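Local coordinates for protein polyphosphate kinase (Porphyromonas gingivalis, PDB 2O8R) that probably catalyses the reversible transfer of the terminal phosphate of ATP onto a growing long-chain polyphosphate, at residues A[391-402]-A[421-430]. The protein carries 3 engineered substitutions. Sequence-based numbering, arbitrary orientation.
Sequences EAAAQSGKKVSV and RMRRSGIRIV
Ile-427 fills the angle between helix 391-395 and strand 399-402 and carries the densely packed half of this contact. Its CG1, lying anti to the carbonyl carbon (chi1 -56°), meets CB of Ala-394 at 3.7 Å, and the extended chain beyond carries CD1 on to the aliphatic CG of Glu-391. The other branch, CG2, lies obliquely against CG1 of Val-400 at 3.8 Å and also touches CG2 of Val-402; Leu-390, from the same helix as Ala-394, also touches Val-400 and Ile-427. Both segments run from helix into parallel strand, two successive helix-strand units of the alpha/beta, phospholipase D-like C-terminal domain 1. The strands pair in register, Ser-401 with Arg-428 and Val-402 with Ile-429, through Arg-428 N to Val-400 O and Val-402 N to Arg-428 O, each 2.7 Å, and Val-430 N to Val-402 O. Gly-426, at positive phi, ends helix 421-425 in a Schellman motif, and CB of Ala-394 packs beside that turn. Looser polar contacts join the helices. Glu-391 OE2 forms a salt bridge with Arg-421 NE (3.0 Å), but the bond is weak and bent (127°), the carboxylate and guanidinium planes standing 55° apart; Arg-421 NH1 hydrogen-bonds to OD1 of Asn-383, and its side chain packs on Ser-385 of the second subunit. Within its own helix Ser-425 OG donates to Arg-421 O at 2.7 Å, positioning the hydroxyl that NE2 of solvent-exposed Gln-395 reaches in a weak 3.2 Å bond.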
loop_
_atom_site.group_PDB
_atom_site.type_symbol
_atom_site.label_atom_id
_atom_site.label_comp_id
_atom_site.label_asym_id
_atom_site.label_seq_id
_atom_site.Cartn_x
_atom_site.Cartn_y
_atom_site.Cartn_z
ATOM N N GLU A 391 6.569 -18.463 -6.349
ATOM C CA GLU A 391 5.933 -18.434 -7.664
ATOM C C GLU A 391 6.841 -19.054 -8.727
ATOM O O GLU A 391 6.408 -19.927 -9.482
ATOM C CB GLU A 391 5.531 -17.009 -8.057
ATOM C CG GLU A 391 4.235 -16.528 -7.410
ATOM C CD GLU A 391 3.619 -15.316 -8.098
ATOM O OE1 GLU A 391 4.007 -15.008 -9.247
ATOM O OE2 GLU A 391 2.736 -14.672 -7.488
ATOM N N ALA A 392 8.101 -18.618 -8.755
ATOM C CA ALA A 392 9.122 -19.213 -9.619
ATOM C C ALA A 392 9.155 -20.739 -9.509
ATOM O O ALA A 392 9.218 -21.445 -10.520
ATOM C CB ALA A 392 10.506 -18.632 -9.289
ATOM N N ALA A 393 9.104 -21.238 -8.277
ATOM C CA ALA A 393 9.200 -22.663 -8.022
ATOM C C ALA A 393 7.987 -23.395 -8.564
ATOM O O ALA A 393 8.124 -24.452 -9.180
ATOM C CB ALA A 393 9.357 -22.921 -6.545
ATOM N N ALA A 394 6.806 -22.823 -8.345
ATOM C CA ALA A 394 5.554 -23.434 -8.798
ATOM C C ALA A 394 5.466 -23.431 -10.319
ATOM O O ALA A 394 4.908 -24.350 -10.920
ATOM C CB ALA A 394 4.366 -22.725 -8.198
ATOM N N GLN A 395 6.046 -22.402 -10.929
ATOM C CA GLN A 395 6.134 -22.307 -12.376
ATOM C C GLN A 395 7.190 -23.255 -12.920
ATOM O O GLN A 395 7.116 -23.671 -14.073
ATOM C CB GLN A 395 6.421 -20.874 -12.795
ATOM C CG GLN A 395 5.254 -19.930 -12.514
ATOM C CD GLN A 395 5.658 -18.470 -12.539
ATOM O OE1 GLN A 395 6.694 -18.105 -13.101
ATOM N NE2 GLN A 395 4.837 -17.623 -11.932
ATOM N N SER A 396 8.161 -23.609 -12.081
ATOM C CA SER A 396 9.154 -24.625 -12.422
ATOM C C SER A 396 8.644 -26.024 -12.149
ATOM O O SER A 396 9.437 -26.966 -12.094
ATOM C CB SER A 396 10.441 -24.415 -11.632
ATOM O OG SER A 396 11.491 -23.999 -12.481
ATOM N N GLY A 397 7.334 -26.158 -11.946
ATOM C CA GLY A 397 6.695 -27.471 -11.843
ATOM C C GLY A 397 6.663 -28.106 -10.465
ATOM O O GLY A 397 5.998 -29.119 -10.268
ATOM N N LYS A 398 7.372 -27.515 -9.509
ATOM C CA LYS A 398 7.520 -28.101 -8.179
ATOM C C LYS A 398 6.264 -27.876 -7.357
ATOM O O LYS A 398 5.648 -26.814 -7.443
ATOM C CB LYS A 398 8.724 -27.490 -7.456
ATOM C CG LYS A 398 9.855 -27.093 -8.384
ATOM C CD LYS A 398 11.174 -27.011 -7.664
ATOM C CE LYS A 398 12.293 -27.490 -8.569
ATOM N NZ LYS A 398 12.308 -26.788 -9.880
ATOM N N LYS A 399 5.897 -28.876 -6.558
ATOM C CA LYS A 399 4.743 -28.780 -5.669
ATOM C C LYS A 399 4.907 -27.692 -4.599
ATOM O O LYS A 399 5.801 -27.774 -3.769
ATOM C CB LYS A 399 4.496 -30.125 -5.005
ATOM C CG LYS A 399 3.991 -31.202 -5.940
ATOM C CD LYS A 399 3.386 -32.347 -5.150
ATOM C CE LYS A 399 2.827 -33.416 -6.067
ATOM N NZ LYS A 399 2.195 -34.506 -5.273
ATOM N N VAL A 400 4.050 -26.670 -4.622
ATOM C CA VAL A 400 4.172 -25.556 -3.668
ATOM C C VAL A 400 2.902 -25.338 -2.836
ATOM O O VAL A 400 1.858 -24.967 -3.373
ATOM C CB VAL A 400 4.577 -24.236 -4.366
ATOM C CG1 VAL A 400 4.712 -23.114 -3.346
ATOM C CG2 VAL A 400 5.880 -24.398 -5.134
ATOM N N SER A 401 2.992 -25.566 -1.526
ATOM C CA SER A 401 1.845 -25.346 -0.635
ATOM C C SER A 401 2.116 -24.241 0.377
ATOM O O SER A 401 3.209 -24.169 0.937
ATOM C CB SER A 401 1.502 -26.617 0.129
ATOM O OG SER A 401 2.083 -27.739 -0.503
ATOM N N VAL A 402 1.124 -23.382 0.610
ATOM C CA VAL A 402 1.223 -22.356 1.656
ATOM C C VAL A 402 0.054 -22.466 2.631
ATOM O O VAL A 402 -1.105 -22.295 2.241
ATOM C CB VAL A 402 1.243 -20.935 1.078
ATOM C CG1 VAL A 402 1.350 -19.904 2.187
ATOM C CG2 VAL A 402 2.374 -20.760 0.093
ATOM N N ARG A 421 -3.214 -14.974 -8.476
ATOM C CA ARG A 421 -1.989 -14.939 -9.241
ATOM C C ARG A 421 -1.102 -16.099 -8.828
ATOM O O ARG A 421 -0.466 -16.739 -9.676
ATOM C CB ARG A 421 -1.255 -13.619 -9.043
ATOM C CG ARG A 421 0.049 -13.545 -9.815
ATOM C CD ARG A 421 0.702 -12.185 -9.699
ATOM N NE ARG A 421 1.680 -12.148 -8.624
ATOM C CZ ARG A 421 1.622 -11.332 -7.580
ATOM N NH1 ARG A 421 2.573 -11.389 -6.664
ATOM N NH2 ARG A 421 0.630 -10.459 -7.453
HETATM N N MSE A 422 -1.075 -16.370 -7.525
HETATM C CA MSE A 422 -0.259 -17.452 -6.981
HETATM C C MSE A 422 -0.773 -18.825 -7.388
HETATM O O MSE A 422 0.018 -19.691 -7.774
HETATM C CB MSE A 422 -0.190 -17.359 -5.466
HETATM C CG MSE A 422 0.625 -16.191 -4.962
HETATM SE SE MSE A 422 0.257 -15.857 -3.076
HETATM C CE MSE A 422 1.164 -17.414 -2.309
ATOM N N ARG A 423 -2.092 -19.012 -7.302
ATOM C CA ARG A 423 -2.734 -20.265 -7.716
ATOM C C ARG A 423 -2.478 -20.529 -9.197
ATOM O O ARG A 423 -2.174 -21.653 -9.597
ATOM C CB ARG A 423 -4.235 -20.241 -7.424
ATOM C CG ARG A 423 -4.586 -20.366 -5.939
ATOM C CD ARG A 423 -6.095 -20.257 -5.705
ATOM N NE ARG A 423 -6.432 -19.875 -4.331
ATOM C CZ ARG A 423 -6.573 -20.730 -3.316
ATOM N NH1 ARG A 423 -6.884 -20.279 -2.103
ATOM N NH2 ARG A 423 -6.406 -22.036 -3.501
ATOM N N ARG A 424 -2.577 -19.465 -9.986
ATOM C CA ARG A 424 -2.288 -19.484 -11.409
ATOM C C ARG A 424 -0.845 -19.877 -11.626
ATOM O O ARG A 424 -0.537 -20.623 -12.541
ATOM C CB ARG A 424 -2.592 -18.105 -12.012
ATOM C CG ARG A 424 -1.969 -17.759 -13.368
ATOM C CD ARG A 424 -2.720 -16.603 -14.064
ATOM N NE ARG A 424 -2.935 -15.433 -13.205
ATOM C CZ ARG A 424 -4.062 -15.170 -12.536
ATOM N NH1 ARG A 424 -5.097 -15.999 -12.608
ATOM N NH2 ARG A 424 -4.152 -14.076 -11.781
ATOM N N SER A 425 0.042 -19.399 -10.762
ATOM C CA SER A 425 1.450 -19.764 -10.870
ATOM C C SER A 425 1.644 -21.232 -10.539
ATOM O O SER A 425 2.689 -21.804 -10.852
ATOM C CB SER A 425 2.317 -18.896 -9.958
ATOM O OG SER A 425 2.108 -17.521 -10.223
ATOM N N GLY A 426 0.636 -21.834 -9.904
ATOM C CA GLY A 426 0.675 -23.251 -9.564
ATOM C C GLY A 426 0.749 -23.523 -8.081
ATOM O O GLY A 426 0.628 -24.679 -7.660
ATOM N N ILE A 427 0.958 -22.464 -7.293
ATOM C CA ILE A 427 0.964 -22.554 -5.823
ATOM C C ILE A 427 -0.407 -22.977 -5.275
ATOM O O ILE A 427 -1.441 -22.642 -5.857
ATOM C CB ILE A 427 1.332 -21.204 -5.174
ATOM C CG1 ILE A 427 2.681 -20.681 -5.680
ATOM C CG2 ILE A 427 1.340 -21.330 -3.688
ATOM C CD1 ILE A 427 3.004 -19.249 -5.215
ATOM N N ARG A 428 -0.408 -23.728 -4.178
ATOM C CA ARG A 428 -1.643 -24.075 -3.481
ATOM C C ARG A 428 -1.702 -23.350 -2.141
ATOM O O ARG A 428 -0.701 -23.279 -1.406
ATOM C CB ARG A 428 -1.739 -25.577 -3.244
ATOM C CG ARG A 428 -1.909 -26.401 -4.494
ATOM C CD ARG A 428 -2.067 -27.877 -4.174
ATOM N NE ARG A 428 -2.889 -28.133 -2.989
ATOM C CZ ARG A 428 -2.494 -28.884 -1.963
ATOM N NH1 ARG A 428 -1.298 -29.457 -1.998
ATOM N NH2 ARG A 428 -3.288 -29.082 -0.914
ATOM N N ILE A 429 -2.873 -22.814 -1.816
ATOM C CA ILE A 429 -3.039 -22.068 -0.572
ATOM C C ILE A 429 -4.132 -22.722 0.245
ATOM O O ILE A 429 -5.289 -22.747 -0.178
ATOM C CB ILE A 429 -3.382 -20.566 -0.818
ATOM C CG1 ILE A 429 -2.241 -19.889 -1.587
ATOM C CG2 ILE A 429 -3.610 -19.875 0.488
ATOM C CD1 ILE A 429 -2.608 -18.598 -2.263
ATOM N N VAL A 430 -3.771 -23.274 1.402
ATOM C CA VAL A 430 -4.782 -23.841 2.278
ATOM C C VAL A 430 -4.901 -23.097 3.607
ATOM O O VAL A 430 -3.898 -22.755 4.248
ATOM C CB VAL A 430 -4.703 -25.405 2.404
ATOM C CG1 VAL A 430 -3.652 -26.016 1.447
ATOM C CG2 VAL A 430 -4.546 -25.860 3.859
#